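Local atomic coordinates of putative aspartate aminotransferase (PDB entry 1IUG), a protein that probably catalyses pyridoxal 5'-phosphate-dependent transamination, moving amino groups between amino acids such as aspartate and 2-oxo acids. Residues Arg77-Val82 against Ala123-Val128. Numbering follows the deposited sequence.
Sequences RVLVPV and AGLLLV
Strands 77-82 and 124-128 run parallel, their short axes 24° apart and 4.7 Å from each other at closest approach, and the backbone ladder between them starts at a forked acceptor: R77 O accepts A123 N at 2.7 Å, in the carbonyl plane, and a weak second bond from G124 N. L79 then uses both its polar backbone atoms, L79 N giving a nearly straight bond (173°) to G124 O at 2.9 Å and L79 O receiving L126 N almost along the C=O axis. The next rung is lost because P81 has no N-H for L126 O, and beyond it the strands have spread apart; P81 CD sits 3.3 Å from L126 O instead, and a water donates to both L126 O and P81 O, bridging the gap. Both strands belong to the mixed seven-stranded sheet in the large, cofactor-binding domain of the fold-type I aminotransferases; 77-82 lies between 124-128 and the outermost strand 100-105, and helices lie on both faces. On one face L79 and L125, each with CG anti to the backbone N (chi1 179° in L79), lie side by side and point the same way, L79 CG 4.0 Å from L125 CD1. That same methyl meets P81 CD, the two side chains crossing at about a right angle, while P81 CG touches L127 CD2; F147 packs on L125 and L143 on L127, both from helix 140-150. An alanine here in place of P81 lacks the CG and CD that touch L127 CD2 and L125 CD1, and would probably leave those leucine methyls less tightly held. On the opposite face V80 CG2 meets L126 CD1 at 3.9 Å, the side chains crossing obliquely, with Y91 and F90 of helix 85-96 against V80 and L126 respectively.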
# COMPACT_ATOMS: atom_id res chain seq x y z
N ARG A 77 6.29 25.03 13.72
CA ARG A 77 6.29 25.99 12.61
C ARG A 77 6.96 25.43 11.35
O ARG A 77 8.14 25.08 11.38
CB ARG A 77 7.07 27.23 13.06
CG ARG A 77 6.28 28.47 13.47
CD ARG A 77 5.42 29.04 12.35
NE ARG A 77 5.23 30.48 12.56
CZ ARG A 77 5.02 31.37 11.60
NH1 ARG A 77 4.96 30.99 10.33
NH2 ARG A 77 4.89 32.66 11.90
N VAL A 78 6.22 25.36 10.25
CA VAL A 78 6.80 24.87 9.00
C VAL A 78 6.44 25.76 7.82
O VAL A 78 5.34 26.29 7.72
CB VAL A 78 6.40 23.40 8.66
CG1 VAL A 78 6.92 22.44 9.72
CG2 VAL A 78 4.89 23.28 8.49
N LEU A 79 7.41 25.93 6.93
CA LEU A 79 7.24 26.75 5.75
C LEU A 79 7.01 25.84 4.54
O LEU A 79 7.81 24.95 4.26
CB LEU A 79 8.49 27.62 5.56
CG LEU A 79 8.60 28.57 4.37
CD1 LEU A 79 7.37 29.46 4.30
CD2 LEU A 79 9.86 29.40 4.53
N VAL A 80 5.89 26.05 3.85
CA VAL A 80 5.53 25.24 2.69
C VAL A 80 5.19 26.08 1.45
O VAL A 80 4.11 26.68 1.38
CB VAL A 80 4.32 24.32 2.99
CG1 VAL A 80 3.98 23.47 1.78
CG2 VAL A 80 4.60 23.44 4.20
N PRO A 81 6.12 26.16 0.49
CA PRO A 81 5.89 26.92 -0.74
C PRO A 81 4.94 26.11 -1.62
O PRO A 81 5.06 24.89 -1.70
CB PRO A 81 7.28 26.98 -1.37
CG PRO A 81 8.21 26.82 -0.22
CD PRO A 81 7.53 25.75 0.59
N VAL A 82 3.99 26.79 -2.26
CA VAL A 82 3.04 26.11 -3.12
C VAL A 82 3.13 26.67 -4.54
O VAL A 82 2.96 27.87 -4.76
CB VAL A 82 1.61 26.21 -2.58
CG1 VAL A 82 0.62 25.54 -3.53
CG2 VAL A 82 1.53 25.55 -1.21
N ALA A 123 10.75 25.53 12.09
CA ALA A 123 11.32 24.24 12.43
C ALA A 123 11.62 23.42 11.17
O ALA A 123 12.50 22.56 11.18
CB ALA A 123 10.37 23.48 13.33
N GLY A 124 10.91 23.72 10.08
CA GLY A 124 11.13 22.98 8.85
C GLY A 124 10.64 23.63 7.56
O GLY A 124 9.88 24.60 7.58
N LEU A 125 11.13 23.08 6.45
CA LEU A 125 10.79 23.52 5.10
C LEU A 125 10.45 22.26 4.30
O LEU A 125 11.16 21.25 4.37
CB LEU A 125 11.97 24.23 4.45
CG LEU A 125 11.84 24.57 2.96
CD1 LEU A 125 10.75 25.61 2.73
CD2 LEU A 125 13.16 25.08 2.42
N LEU A 126 9.33 22.30 3.58
CA LEU A 126 8.92 21.17 2.76
C LEU A 126 8.95 21.61 1.32
O LEU A 126 8.33 22.61 0.95
CB LEU A 126 7.52 20.69 3.15
CG LEU A 126 7.34 20.18 4.58
CD1 LEU A 126 5.88 19.81 4.82
CD2 LEU A 126 8.26 18.99 4.83
N LEU A 127 9.68 20.86 0.49
CA LEU A 127 9.81 21.20 -0.92
C LEU A 127 9.52 20.05 -1.85
O LEU A 127 9.75 18.89 -1.52
CB LEU A 127 11.24 21.70 -1.19
CG LEU A 127 11.74 22.97 -0.50
CD1 LEU A 127 13.26 23.03 -0.59
CD2 LEU A 127 11.10 24.19 -1.13
N VAL A 128 9.01 20.38 -3.03
CA VAL A 128 8.74 19.39 -4.06
C VAL A 128 9.83 19.61 -5.11
O VAL A 128 9.91 20.67 -5.73
CB VAL A 128 7.33 19.56 -4.69
CG1 VAL A 128 7.16 18.62 -5.87
CG2 VAL A 128 6.27 19.26 -3.65
O HOH W 1 6.64 22.46 -1.41